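Local structure of mannan endo-1,4-beta-mannosidase (Mytilus edulis, 2C0H) at residues S258-H263 with F284-P289; F35-Y40 with G84-L89; S49-M54 with H98-H103. The protein hydrolyses internal beta-1,4-mannosidic linkages in mannans, galactomannans and glucomannans, acting as a monomeric endo-mannanase of glycoside hydrolase family 5. The protein carries 3 engineered substitutions. All coordinates share one frame; numbering follows the deposited sequence.

How the contacts relate
From the N terminus, the chain leaves strand 17-25, runs through the loop 35-40 and enters helix 40-56, which carries 49-54. After strand 61-68 and the small hairpin 75-76/82-84 it returns through 84-89 into helix 89-102, closing contact 2, and then contact 3 at 98-103. The two therefore cross: contact 2 joins the loops that lead into these two neighbouring barrel helices and contact 3 joins the helices further along. They also touch, Tyr40 OH lying 4.1 Å from Ala99 CB. Contact 1 follows in series, closing the long loop between the parallel strands 260-263 and 290-294, with its centre about 33 Å from that of contact 2.

Contact 1 (S258-H263 with F284-P289); sequences SFYQVH and FRLKKP. With SO4 (sulfate ion), chain B.
Two neighbouring parallel strands of the TIM barrel come together here, 260-263 and 290-294, the second being entered through 284-289; at the join Tyr260 N donates to Pro289 O at 2.9 Å, nearly straight at 173°. Beside this bond the Tyr260 ring lies against Lys288. The two side chains cross at about a right angle, with Lys288 CD over one ring face, 4.0 Å from the centroid and displaced toward the rim, a CH-pi contact. Further out, Lys288 CE is 3.5 Å from Tyr260 OH, and a bend at chi4 (-66°) turns NZ to its salt bridge with Asp243. Leu286 CD2 meets Tyr260 CE2 obliquely at 3.9 Å. The backbone pairing continues into the barrel wall, where Tyr260 and Val262 bond to Val291, and His263, at the other end of the strand, bonds to the probable proton donor Glu163. In the ring plane, Tyr260 OH shares a water with Lys287 N, 2.8 Å from the hydroxyl. An alanine in place of Tyr260 would probably leave the aliphatic chain of Lys288 without its aromatic partner and this water without one of its hydrogen-bond partners. Phe259 CB touches Pro289 O at 3.4 Å and packs 4.0 Å from Pro289 CB.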
ATOM      1  N   SER A 258       6.022  -4.314   7.629  1.00 13.27           N
ATOM      2  CA  SER A 258       5.363  -4.121   8.923  1.00 13.68           C
ATOM      3  C   SER A 258       4.030  -4.840   8.949  1.00 13.51           C
ATOM      4  O   SER A 258       3.677  -5.464   9.939  1.00 12.98           O
ATOM      5  CB  SER A 258       5.118  -2.636   9.165  1.00 14.26           C
ATOM      6  OG  SER A 258       6.315  -1.877   9.033  1.00 15.90           O
ATOM      7  N   PHE A 259       3.274  -4.691   7.867  1.00 13.46           N
ATOM      8  CA  PHE A 259       1.995  -5.361   7.714  1.00 13.38           C
ATOM      9  C   PHE A 259       1.746  -5.694   6.249  1.00 12.89           C
ATOM     10  O   PHE A 259       2.428  -5.189   5.354  1.00 12.60           O
ATOM     11  CB  PHE A 259       0.822  -4.584   8.362  1.00 14.52           C
ATOM     12  CG  PHE A 259       0.548  -3.221   7.785  1.00 14.56           C
ATOM     13  CD1 PHE A 259      -0.260  -3.076   6.664  1.00 16.13           C
ATOM     14  CD2 PHE A 259       1.025  -2.064   8.411  1.00 16.85           C
ATOM     15  CE1 PHE A 259      -0.537  -1.818   6.135  1.00 16.12           C
ATOM     16  CE2 PHE A 259       0.739  -0.801   7.899  1.00 18.67           C
ATOM     17  CZ  PHE A 259      -0.042  -0.683   6.751  1.00 18.19           C
ATOM     18  N   TYR A 260       0.807  -6.596   6.025  1.00 12.25           N
ATOM     19  CA  TYR A 260       0.435  -7.054   4.685  1.00 12.86           C
ATOM     20  C   TYR A 260      -0.792  -6.268   4.244  1.00 12.72           C
ATOM     21  O   TYR A 260      -1.547  -5.740   5.064  1.00 11.82           O
ATOM     22  CB  TYR A 260       0.121  -8.556   4.685  1.00 13.69           C
ATOM     23  CG  TYR A 260       1.278  -9.478   5.064  1.00 13.66           C
ATOM     24  CD1 TYR A 260       2.436  -9.520   4.296  1.00 15.93           C
ATOM     25  CD2 TYR A 260       1.202 -10.295   6.162  1.00 14.15           C
ATOM     26  CE1 TYR A 260       3.483 -10.365   4.620  1.00 16.46           C
ATOM     27  CE2 TYR A 260       2.249 -11.149   6.498  1.00 14.18           C
ATOM     28  CZ  TYR A 260       3.373 -11.172   5.725  1.00 15.16           C
ATOM     29  OH  TYR A 260       4.402 -12.017   6.070  1.00 17.28           O
ATOM     30  N   GLN A 261      -0.944  -6.162   2.939  1.00 12.77           N
ATOM     31  CA  GLN A 261      -2.076  -5.471   2.343  1.00 13.09           C
ATOM     32  C   GLN A 261      -2.502  -6.284   1.134  1.00 12.90           C
ATOM     33  O   GLN A 261      -1.669  -6.646   0.290  1.00 13.61           O
ATOM     34  CB  GLN A 261      -1.671  -4.064   1.921  1.00 13.21           C
ATOM     35  CG  GLN A 261      -2.819  -3.260   1.334  1.00 14.76           C
ATOM     36  CD  GLN A 261      -2.377  -2.045   0.558  1.00 16.52           C
ATOM     37  OE1 GLN A 261      -3.019  -1.655  -0.424  1.00 18.35           O
ATOM     38  NE2 GLN A 261      -1.305  -1.413   1.002  1.00 19.59           N
ATOM     39  N   VAL A 262      -3.787  -6.607   1.046  1.00 12.93           N
ATOM     40  CA  VAL A 262      -4.286  -7.425  -0.049  1.00 13.16           C
ATOM     41  C   VAL A 262      -5.511  -6.774  -0.646  1.00 11.88           C
ATOM     42  O   VAL A 262      -6.295  -6.168   0.063  1.00 12.00           O
ATOM     43  CB  VAL A 262      -4.634  -8.876   0.378  1.00 13.46           C
ATOM     44  CG1 VAL A 262      -5.835  -8.906   1.335  1.00 15.88           C
ATOM     45  CG2 VAL A 262      -4.897  -9.751  -0.818  1.00 16.08           C
ATOM     46  N   HIS A 263      -5.656  -6.917  -1.955  1.00 12.29           N
ATOM     47  CA  HIS A 263      -6.806  -6.390  -2.657  1.00 12.67           C
ATOM     48  C   HIS A 263      -7.774  -7.523  -3.009  1.00 12.88           C
ATOM     49  O   HIS A 263      -7.368  -8.680  -3.189  1.00 13.16           O
ATOM     50  CB  HIS A 263      -6.324  -5.670  -3.909  1.00 12.30           C
ATOM     51  CG  HIS A 263      -5.297  -4.609  -3.631  1.00 12.03           C
ATOM     52  ND1 HIS A 263      -4.537  -4.033  -4.627  1.00 14.09           N
ATOM     53  CD2 HIS A 263      -4.901  -4.029  -2.474  1.00 13.04           C
ATOM     54  CE1 HIS A 263      -3.723  -3.142  -4.090  1.00 13.55           C
ATOM     55  NE2 HIS A 263      -3.923  -3.118  -2.786  1.00 12.85           N
ATOM     56  N   PHE A 284      -5.308 -17.783   7.045  1.00 14.88           N
ATOM     57  CA  PHE A 284      -4.177 -17.525   6.144  1.00 15.68           C
ATOM     58  C   PHE A 284      -2.818 -17.723   6.785  1.00 15.96           C
ATOM     59  O   PHE A 284      -1.807 -17.644   6.093  1.00 15.30           O
ATOM     60  CB  PHE A 284      -4.320 -16.131   5.526  1.00 15.26           C
ATOM     61  CG  PHE A 284      -5.559 -15.982   4.709  1.00 15.33           C
ATOM     62  CD1 PHE A 284      -5.673 -16.643   3.503  1.00 15.10           C
ATOM     63  CD2 PHE A 284      -6.611 -15.205   5.150  1.00 14.95           C
ATOM     64  CE1 PHE A 284      -6.818 -16.538   2.739  1.00 15.85           C
ATOM     65  CE2 PHE A 284      -7.762 -15.087   4.391  1.00 15.27           C
ATOM     66  CZ  PHE A 284      -7.867 -15.749   3.188  1.00 14.95           C
ATOM     67  N   ARG A 285      -2.804 -17.992   8.086  1.00 16.38           N
ATOM     68  CA  ARG A 285      -1.586 -18.380   8.817  1.00 17.78           C
ATOM     69  C   ARG A 285      -0.479 -17.324   8.708  1.00 18.27           C
ATOM     70  O   ARG A 285       0.711 -17.652   8.511  1.00 20.03           O
ATOM     71  CB  ARG A 285      -1.084 -19.757   8.367  1.00 18.82           C
ATOM     72  CG  ARG A 285      -2.134 -20.873   8.287  1.00 22.19           C
ATOM     73  CD  ARG A 285      -3.002 -20.982   9.528  1.00 27.68           C
ATOM     74  NE  ARG A 285      -2.237 -21.195  10.756  1.00 30.36           N
ATOM     75  CZ  ARG A 285      -2.756 -21.160  11.983  1.00 32.19           C
ATOM     76  NH1 ARG A 285      -4.054 -20.917  12.162  1.00 33.39           N
ATOM     77  NH2 ARG A 285      -1.977 -21.364  13.040  1.00 33.12           N
ATOM     78  N   LEU A 286      -0.875 -16.066   8.858  1.00 17.85           N
ATOM     79  CA  LEU A 286       0.054 -14.942   8.821  1.00 17.52           C
ATOM     80  C   LEU A 286       0.486 -14.474  10.214  1.00 17.38           C
ATOM     81  O   LEU A 286      -0.259 -14.598  11.191  1.00 17.50           O
ATOM     82  CB  LEU A 286      -0.588 -13.783   8.070  1.00 17.67           C
ATOM     83  CG  LEU A 286      -0.981 -14.119   6.633  1.00 19.28           C
ATOM     84  CD1 LEU A 286      -1.819 -13.010   6.048  1.00 20.95           C
ATOM     85  CD2 LEU A 286       0.251 -14.389   5.780  1.00 21.82           C
ATOM     86  N   LYS A 287       1.684 -13.901  10.280  1.00 16.86           N
ATOM     87  CA  LYS A 287       2.276 -13.455  11.536  1.00 17.60           C
ATOM     88  C   LYS A 287       2.441 -11.922  11.626  1.00 16.79           C
ATOM     89  O   LYS A 287       3.145 -11.399  12.506  1.00 17.52           O
ATOM     90  CB  LYS A 287       3.621 -14.155  11.724  1.00 18.01           C
ATOM     91  CG  LYS A 287       3.520 -15.654  11.772  1.00 20.67           C
ATOM     92  CD  LYS A 287       4.857 -16.303  12.105  1.00 21.46           C
ATOM     93  CE  LYS A 287       5.843 -16.156  10.967  1.00 24.47           C
ATOM     94  NZ  LYS A 287       7.030 -17.066  11.105  1.00 26.04           N
ATOM     95  N   LYS A 288       1.794 -11.192  10.714  1.00 15.15           N
ATOM     96  CA  LYS A 288       1.736  -9.733  10.754  1.00 14.10           C
ATOM     97  C   LYS A 288       0.286  -9.369  10.525  1.00 12.80           C
ATOM     98  O   LYS A 288      -0.447 -10.223  10.021  1.00 12.25           O
ATOM     99  CB  LYS A 288       2.547  -9.096   9.619  1.00 14.08           C
ATOM    100  CG  LYS A 288       3.984  -9.542   9.495  1.00 15.63           C
ATOM    101  CD  LYS A 288       4.626  -8.803   8.312  1.00 15.48           C
ATOM    102  CE  LYS A 288       5.942  -9.421   7.876  1.00 16.99           C
ATOM    103  NZ  LYS A 288       6.913  -9.242   8.981  1.00 18.98           N
ATOM    104  N   PRO A 289      -0.095  -8.118  10.853  1.00 12.50           N
ATOM    105  CA  PRO A 289      -1.450  -7.662  10.541  1.00 12.58           C
ATOM    106  C   PRO A 289      -1.691  -7.632   9.051  1.00 12.70           C
ATOM    107  O   PRO A 289      -0.748  -7.563   8.271  1.00 12.08           O
ATOM    108  CB  PRO A 289      -1.493  -6.244  11.104  1.00 12.00           C
ATOM    109  CG  PRO A 289      -0.339  -6.123  12.075  1.00 13.49           C
ATOM    110  CD  PRO A 289       0.684  -7.057  11.515  1.00 11.20           C
TER
HETATM  111  S   SO4 B 401       8.201 -15.374   7.977  1.00 26.64           S
HETATM  112  O1  SO4 B 401       7.674 -14.044   7.670  1.00 25.50           O
HETATM  113  O2  SO4 B 401       9.344 -15.653   7.103  1.00 27.23           O
HETATM  114  O3  SO4 B 401       7.211 -16.427   7.757  1.00 27.91           O
HETATM  115  O4  SO4 B 401       8.651 -15.414   9.373  1.00 28.13           O
HETATM  116  O   HOH W   1       3.890 -13.777   8.215  1.00 20.80           O

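Contact 2 (F35-Y40 with G84-L89); sequences FGHNQY and GIDNTL
Asp86 OD2 is gripped by two backbone amides, His37 N at 2.8 Å across the contact and Thr88 N at 3.2 Å within its own loop, which reach it from opposite faces of the carboxylate plane. Next to it, Asn38 N donates to Thr88 OG1 at 3.0 Å; chi1 of Thr88 (57°) sets this oxygen between its own backbone N and carbonyl carbon, facing the 35-40 loop. The bond from Thr88 N makes an Asx turn, superposed on a type I beta turn from Asp86 to Leu89 that leads into helix 89-102, with Thr88 at the N-cap position. In this (beta/alpha)8 barrel the loop 35-40 leads likewise into helix 40-56, and Asp92 accepts from both Gly36 N and Tyr40 N. The His37 ring stacks on the Asp86 carboxylate with planes 20° apart, Asp86 CG lying 3.7 Å above the ring centre, while Asp86 CB approaches His37 CE1 to 3.5 Å. Gly36 packs close to the turn, its CA 3.7 Å from Leu89 CA; a side chain at this position would collide with Asp86 OD1. Asn38 OD1 meets Thr88 CG2 at 3.6 Å, and deeper in, Leu89 CD1 packs on Phe35 CB, whose ring lies against Phe47.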
ATOM      1  N   PHE A  35       2.228  15.931  -6.470  1.00 15.22           N
ATOM      2  CA  PHE A  35       3.197  16.480  -5.523  1.00 15.53           C
ATOM      3  C   PHE A  35       4.495  16.811  -6.255  1.00 15.77           C
ATOM      4  O   PHE A  35       4.868  16.101  -7.182  1.00 16.51           O
ATOM      5  CB  PHE A  35       3.475  15.465  -4.398  1.00 15.12           C
ATOM      6  CG  PHE A  35       2.239  15.066  -3.628  1.00 14.74           C
ATOM      7  CD1 PHE A  35       1.808  15.814  -2.546  1.00 14.20           C
ATOM      8  CD2 PHE A  35       1.493  13.977  -4.020  1.00 16.13           C
ATOM      9  CE1 PHE A  35       0.664  15.463  -1.849  1.00 15.35           C
ATOM     10  CE2 PHE A  35       0.332  13.625  -3.323  1.00 14.86           C
ATOM     11  CZ  PHE A  35      -0.067  14.368  -2.248  1.00 14.57           C
ATOM     12  N   GLY A  36       5.166  17.873  -5.825  1.00 16.70           N
ATOM     13  CA  GLY A  36       6.355  18.381  -6.503  1.00 17.12           C
ATOM     14  C   GLY A  36       5.979  19.320  -7.630  1.00 17.67           C
ATOM     15  O   GLY A  36       4.849  19.295  -8.117  1.00 17.82           O
ATOM     16  N   HIS A  37       6.923  20.162  -8.046  1.00 18.71           N
ATOM     17  CA  HIS A  37       6.678  21.129  -9.120  1.00 19.61           C
ATOM     18  C   HIS A  37       5.444  21.997  -8.849  1.00 19.87           C
ATOM     19  O   HIS A  37       4.694  22.343  -9.772  1.00 20.30           O
ATOM     20  CB  HIS A  37       6.584  20.398 -10.473  1.00 20.53           C
ATOM     21  CG  HIS A  37       7.765  19.522 -10.761  1.00 22.70           C
ATOM     22  ND1 HIS A  37       9.011  20.035 -11.051  1.00 26.19           N
ATOM     23  CD2 HIS A  37       7.899  18.176 -10.776  1.00 25.32           C
ATOM     24  CE1 HIS A  37       9.861  19.041 -11.238  1.00 25.51           C
ATOM     25  NE2 HIS A  37       9.213  17.902 -11.081  1.00 26.52           N
ATOM     26  N   ASN A  38       5.242  22.351  -7.581  1.00 20.17           N
ATOM     27  CA  ASN A  38       4.122  23.188  -7.151  1.00 20.30           C
ATOM     28  C   ASN A  38       2.765  22.604  -7.562  1.00 20.27           C
ATOM     29  O   ASN A  38       1.818  23.348  -7.800  1.00 20.42           O
ATOM     30  CB  ASN A  38       4.288  24.610  -7.701  1.00 21.32           C
ATOM     31  CG  ASN A  38       5.509  25.316  -7.134  1.00 23.70           C
ATOM     32  OD1 ASN A  38       5.555  25.641  -5.944  1.00 28.12           O
ATOM     33  ND2 ASN A  38       6.509  25.549  -7.981  1.00 28.03           N
ATOM     34  N   GLN A  39       2.680  21.274  -7.614  1.00 19.09           N
ATOM     35  CA  GLN A  39       1.472  20.595  -8.086  1.00 19.23           C
ATOM     36  C   GLN A  39       0.443  20.421  -6.975  1.00 18.86           C
ATOM     37  O   GLN A  39      -0.738  20.289  -7.267  1.00 18.02           O
ATOM     38  CB  GLN A  39       1.805  19.255  -8.789  1.00 19.48           C
ATOM     39  CG  GLN A  39       2.525  19.440 -10.150  1.00 19.64           C
ATOM     40  CD  GLN A  39       3.050  18.146 -10.808  1.00 20.25           C
ATOM     41  OE1 GLN A  39       2.787  17.897 -11.994  1.00 23.99           O
ATOM     42  NE2 GLN A  39       3.812  17.340 -10.062  1.00 22.26           N
ATOM     43  N   TYR A  40       0.857  20.421  -5.706  1.00 18.09           N
ATOM     44  CA  TYR A  40      -0.122  20.230  -4.626  1.00 18.51           C
ATOM     45  C   TYR A  40      -1.131  21.378  -4.591  1.00 19.04           C
ATOM     46  O   TYR A  40      -2.330  21.140  -4.434  1.00 18.69           O
ATOM     47  CB  TYR A  40       0.541  20.066  -3.248  1.00 18.34           C
ATOM     48  CG  TYR A  40      -0.472  19.968  -2.136  1.00 18.00           C
ATOM     49  CD1 TYR A  40      -1.317  18.869  -2.048  1.00 17.49           C
ATOM     50  CD2 TYR A  40      -0.625  20.993  -1.206  1.00 17.48           C
ATOM     51  CE1 TYR A  40      -2.279  18.791  -1.055  1.00 17.37           C
ATOM     52  CE2 TYR A  40      -1.573  20.909  -0.194  1.00 18.55           C
ATOM     53  CZ  TYR A  40      -2.397  19.801  -0.133  1.00 17.39           C
ATOM     54  OH  TYR A  40      -3.352  19.707   0.851  1.00 19.46           O
ATOM     55  N   GLY A  84      17.884  13.146  -7.928  1.00 16.12           N
ATOM     56  CA  GLY A  84      17.392  13.910  -6.807  1.00 16.86           C
ATOM     57  C   GLY A  84      15.899  14.068  -6.902  1.00 17.26           C
ATOM     58  O   GLY A  84      15.239  13.313  -7.615  1.00 16.77           O
ATOM     59  N   ILE A  85      15.396  15.042  -6.151  1.00 18.69           N
ATOM     60  CA  ILE A  85      13.991  15.401  -6.147  1.00 19.47           C
ATOM     61  C   ILE A  85      13.850  16.907  -6.307  1.00 19.91           C
ATOM     62  O   ILE A  85      14.742  17.693  -5.936  1.00 20.42           O
ATOM     63  CB  ILE A  85      13.288  14.908  -4.853  1.00 19.59           C
ATOM     64  CG1 ILE A  85      13.960  15.482  -3.596  1.00 20.81           C
ATOM     65  CG2 ILE A  85      13.267  13.380  -4.830  1.00 19.98           C
ATOM     66  CD1 ILE A  85      13.329  15.020  -2.301  1.00 20.59           C
ATOM     67  N   ASP A  86      12.725  17.326  -6.866  1.00 20.82           N
ATOM     68  CA  ASP A  86      12.525  18.738  -7.111  1.00 21.19           C
ATOM     69  C   ASP A  86      12.251  19.473  -5.791  1.00 21.27           C
ATOM     70  O   ASP A  86      11.849  18.857  -4.790  1.00 20.83           O
ATOM     71  CB  ASP A  86      11.410  18.947  -8.113  1.00 21.86           C
ATOM     72  CG  ASP A  86      10.075  18.679  -7.526  1.00 23.69           C
ATOM     73  OD1 ASP A  86       9.624  17.514  -7.609  1.00 27.25           O
ATOM     74  OD2 ASP A  86       9.499  19.633  -6.961  1.00 26.27           O
ATOM     75  N   ASN A  87      12.497  20.780  -5.792  1.00 21.33           N
ATOM     76  CA  ASN A  87      12.568  21.543  -4.543  1.00 21.19           C
ATOM     77  C   ASN A  87      11.242  21.853  -3.843  1.00 20.46           C
ATOM     78  O   ASN A  87      11.247  22.446  -2.766  1.00 20.91           O
ATOM     79  CB  ASN A  87      13.396  22.830  -4.711  1.00 22.40           C
ATOM     80  CG  ASN A  87      12.820  23.788  -5.728  1.00 24.49           C
ATOM     81  OD1 ASN A  87      11.619  23.778  -6.012  1.00 29.31           O
ATOM     82  ND2 ASN A  87      13.686  24.643  -6.284  1.00 29.72           N
ATOM     83  N   THR A  88      10.121  21.450  -4.432  1.00 19.47           N
ATOM     84  CA  THR A  88       8.843  21.552  -3.730  1.00 19.26           C
ATOM     85  C   THR A  88       8.193  20.197  -3.440  1.00 18.04           C
ATOM     86  O   THR A  88       7.077  20.163  -2.915  1.00 17.69           O
ATOM     87  CB  THR A  88       7.846  22.472  -4.479  1.00 19.87           C
ATOM     88  OG1 THR A  88       7.662  21.987  -5.809  1.00 22.19           O
ATOM     89  CG2 THR A  88       8.367  23.893  -4.522  1.00 21.59           C
ATOM     90  N   LEU A  89       8.860  19.075  -3.728  1.00 16.64           N
ATOM     91  CA  LEU A  89       8.257  17.763  -3.418  1.00 16.44           C
ATOM     92  C   LEU A  89       7.996  17.612  -1.922  1.00 15.84           C
ATOM     93  O   LEU A  89       6.881  17.302  -1.500  1.00 14.35           O
ATOM     94  CB  LEU A  89       9.114  16.596  -3.934  1.00 16.20           C
ATOM     95  CG  LEU A  89       8.604  15.177  -3.614  1.00 15.39           C
ATOM     96  CD1 LEU A  89       7.157  14.980  -4.118  1.00 14.95           C
ATOM     97  CD2 LEU A  89       9.510  14.083  -4.173  1.00 17.52           C
TER

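Contact 3 (S49-M54 with H98-H103); sequences STLSDM and HAAQRH. Unlike the reference sequence in segment 49-54: Met54 (reference Ile).
Leu51 reaches from helix 40-56 toward helix 89-102 and meets segment 98-103 through CB and both methyl groups. Its CB sits over one face of the His103 imidazole, 4.0 Å from His103 CD2. CG lies anti to the carbonyl carbon (chi1 -66°), and beyond it the branch divides. CD1, anti to CA (chi2 171°), rests on the helix backbone, 3.7 Å from Ala100 N, and also touches Ala99 CB at 4.0 Å. CD2, the other branch, meets Ala100 CB at 4.2 Å. The small alanine side chains let the leucine tip come down onto the backbone between them, and the helices approach to 6.6 Å between Leu51 CA and Ala100 CA.

His103, just past the end of helix 89-102, covers the same turn of helix 40-56 with its imidazole. Its ring lies over the backbone joining Leu51 to Ser52, with Ser52 N 4.1 Å above the ring plane and offset toward the rim. CE1 is 3.8 Å from Ser52 CA and comes near Ser52 CB as well. Both helices belong to the outer layer of the TIM barrel, where successive helices pack side by side around the strands; Ile105, in the loop leading to strand 106-113, also touches Leu51.

No hydrogen bond links the two segments, so the pairing of 49-54 with 98-103 rests on van der Waals contact. The polar bonds lie at the ring nitrogens, His103 NE2 to Glu48 and ND1 to Gln55, both residues of helix 40-56. Held at both nitrogens, the imidazole is unlikely to turn freely about its CB-CG bond, and with Glu48 OE2 at NE2 and Gln55 OE1 at ND1 a doubly protonated, positively charged ring would probably be favoured.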
ATOM      1  N   SER A  49     -11.187  18.695   0.558  1.00 15.30           N
ATOM      2  CA  SER A  49     -12.601  18.333   0.670  1.00 16.01           C
ATOM      3  C   SER A  49     -12.750  16.842   0.990  1.00 15.60           C
ATOM      4  O   SER A  49     -13.665  16.451   1.713  1.00 15.81           O
ATOM      5  CB  SER A  49     -13.386  18.722  -0.582  1.00 17.20           C
ATOM      6  OG  SER A  49     -12.981  18.003  -1.711  1.00 21.09           O
ATOM      7  N   THR A  50     -11.854  16.009   0.450  1.00 14.52           N
ATOM      8  CA  THR A  50     -11.872  14.567   0.732  1.00 14.49           C
ATOM      9  C   THR A  50     -11.601  14.325   2.220  1.00 14.19           C
ATOM     10  O   THR A  50     -12.273  13.502   2.846  1.00 13.60           O
ATOM     11  CB  THR A  50     -10.850  13.791  -0.146  1.00 14.45           C
ATOM     12  OG1 THR A  50     -11.210  13.902  -1.529  1.00 15.13           O
ATOM     13  CG2 THR A  50     -10.799  12.334   0.220  1.00 14.64           C
ATOM     14  N   LEU A  51     -10.612  15.022   2.766  1.00 13.64           N
ATOM     15  CA  LEU A  51     -10.306  14.930   4.198  1.00 14.44           C
ATOM     16  C   LEU A  51     -11.488  15.351   5.077  1.00 14.73           C
ATOM     17  O   LEU A  51     -11.764  14.708   6.084  1.00 15.58           O
ATOM     18  CB  LEU A  51      -9.096  15.784   4.557  1.00 14.76           C
ATOM     19  CG  LEU A  51      -7.740  15.384   3.987  1.00 13.77           C
ATOM     20  CD1 LEU A  51      -6.745  16.496   4.294  1.00 15.30           C
ATOM     21  CD2 LEU A  51      -7.269  14.046   4.551  1.00 15.84           C
ATOM     22  N   SER A  52     -12.158  16.436   4.696  1.00 15.64           N
ATOM     23  CA  SER A  52     -13.308  16.944   5.449  1.00 16.36           C
ATOM     24  C   SER A  52     -14.434  15.916   5.467  1.00 16.80           C
ATOM     25  O   SER A  52     -14.993  15.623   6.541  1.00 17.28           O
ATOM     26  CB  SER A  52     -13.817  18.257   4.845  1.00 17.06           C
ATOM     27  OG  SER A  52     -14.941  18.738   5.573  1.00 20.87           O
ATOM     28  N   ASP A  53     -14.770  15.395   4.285  1.00 16.75           N
ATOM     29  CA  ASP A  53     -15.796  14.345   4.119  1.00 17.14           C
ATOM     30  C   ASP A  53     -15.488  13.149   5.015  1.00 16.93           C
ATOM     31  O   ASP A  53     -16.357  12.633   5.719  1.00 17.05           O
ATOM     32  CB  ASP A  53     -15.860  13.842   2.669  1.00 17.94           C
ATOM     33  CG  ASP A  53     -16.502  14.827   1.698  1.00 19.92           C
ATOM     34  OD1 ASP A  53     -16.990  15.894   2.127  1.00 24.18           O
ATOM     35  OD2 ASP A  53     -16.507  14.513   0.474  1.00 21.57           O
ATOM     36  N   MET A  54     -14.242  12.696   4.974  1.00 16.57           N
ATOM     37  CA  MET A  54     -13.855  11.511   5.718  1.00 17.41           C
ATOM     38  C   MET A  54     -13.913  11.713   7.216  1.00 17.08           C
ATOM     39  O   MET A  54     -14.452  10.862   7.914  1.00 16.25           O
ATOM     40  CB  MET A  54     -12.484  11.019   5.282  1.00 17.19           C
ATOM     41  CG  MET A  54     -12.534  10.388   3.917  1.00 17.94           C
ATOM     42  SD  MET A  54     -10.929   9.811   3.395  1.00 22.40           S
ATOM     43  CE  MET A  54     -10.489   8.805   4.824  1.00 20.91           C
ATOM     44  N   HIS A  98      -0.004  18.432   6.916  1.00 14.05           N
ATOM     45  CA  HIS A  98      -0.529  19.409   7.887  1.00 14.86           C
ATOM     46  C   HIS A  98      -2.042  19.512   7.762  1.00 14.77           C
ATOM     47  O   HIS A  98      -2.727  19.591   8.771  1.00 14.76           O
ATOM     48  CB  HIS A  98       0.086  20.791   7.720  1.00 16.18           C
ATOM     49  CG  HIS A  98       1.515  20.889   8.147  1.00 18.11           C
ATOM     50  ND1 HIS A  98       2.143  19.934   8.916  1.00 24.36           N
ATOM     51  CD2 HIS A  98       2.434  21.853   7.918  1.00 22.01           C
ATOM     52  CE1 HIS A  98       3.396  20.304   9.134  1.00 22.56           C
ATOM     53  NE2 HIS A  98       3.597  21.463   8.535  1.00 23.87           N
ATOM     54  N   ALA A  99      -2.559  19.498   6.538  1.00 14.93           N
ATOM     55  CA  ALA A  99      -4.015  19.470   6.323  1.00 14.87           C
ATOM     56  C   ALA A  99      -4.665  18.216   6.911  1.00 15.16           C
ATOM     57  O   ALA A  99      -5.715  18.289   7.558  1.00 14.80           O
ATOM     58  CB  ALA A  99      -4.324  19.588   4.833  1.00 14.97           C
ATOM     59  N   ALA A 100      -4.038  17.061   6.705  1.00 14.28           N
ATOM     60  CA  ALA A 100      -4.540  15.794   7.234  1.00 14.78           C
ATOM     61  C   ALA A 100      -4.557  15.824   8.772  1.00 14.89           C
ATOM     62  O   ALA A 100      -5.526  15.397   9.400  1.00 15.36           O
ATOM     63  CB  ALA A 100      -3.694  14.622   6.727  1.00 14.65           C
ATOM     64  N   GLN A 101      -3.508  16.377   9.373  1.00 15.43           N
ATOM     65  CA  GLN A 101      -3.399  16.466  10.828  1.00 16.40           C
ATOM     66  C   GLN A 101      -4.559  17.266  11.418  1.00 16.51           C
ATOM     67  O   GLN A 101      -5.093  16.890  12.448  1.00 16.88           O
ATOM     68  CB  GLN A 101      -2.067  17.107  11.226  1.00 16.16           C
ATOM     69  CG  GLN A 101      -1.792  17.050  12.701  1.00 17.55           C
ATOM     70  CD  GLN A 101      -0.450  17.634  13.080  1.00 18.89           C
ATOM     71  OE1 GLN A 101       0.462  17.728  12.255  1.00 20.17           O
ATOM     72  NE2 GLN A 101      -0.310  18.007  14.344  1.00 22.64           N
ATOM     73  N   ARG A 102      -4.943  18.343  10.739  1.00 17.04           N
ATOM     74  CA  ARG A 102      -6.036  19.209  11.195  1.00 18.05           C
ATOM     75  C   ARG A 102      -7.365  18.444  11.221  1.00 18.51           C
ATOM     76  O   ARG A 102      -8.291  18.841  11.958  1.00 18.44           O
ATOM     77  CB  ARG A 102      -6.149  20.466  10.315  1.00 18.04           C
ATOM     78  CG  ARG A 102      -5.030  21.484  10.535  1.00 19.68           C
ATOM     79  CD  ARG A 102      -5.287  22.824   9.866  1.00 21.33           C
ATOM     80  NE  ARG A 102      -5.180  22.783   8.414  1.00 24.43           N
ATOM     81  CZ  ARG A 102      -4.061  22.982   7.715  1.00 25.59           C
ATOM     82  NH1 ARG A 102      -2.905  23.232   8.315  1.00 28.17           N
ATOM     83  NH2 ARG A 102      -4.102  22.915   6.393  1.00 26.44           N
ATOM     84  N   HIS A 103      -7.453  17.362  10.438  1.00 18.09           N
ATOM     85  CA  HIS A 103      -8.649  16.491  10.367  1.00 18.28           C
ATOM     86  C   HIS A 103      -8.483  15.106  11.038  1.00 17.95           C
ATOM     87  O   HIS A 103      -9.315  14.206  10.851  1.00 18.17           O
ATOM     88  CB  HIS A 103      -9.059  16.298   8.901  1.00 18.80           C
ATOM     89  CG  HIS A 103      -9.552  17.545   8.238  1.00 21.26           C
ATOM     90  ND1 HIS A 103     -10.861  17.968   8.339  1.00 24.50           N
ATOM     91  CD2 HIS A 103      -8.920  18.460   7.470  1.00 23.61           C
ATOM     92  CE1 HIS A 103     -11.013  19.087   7.652  1.00 24.17           C
ATOM     93  NE2 HIS A 103      -9.850  19.407   7.115  1.00 24.64           N
TER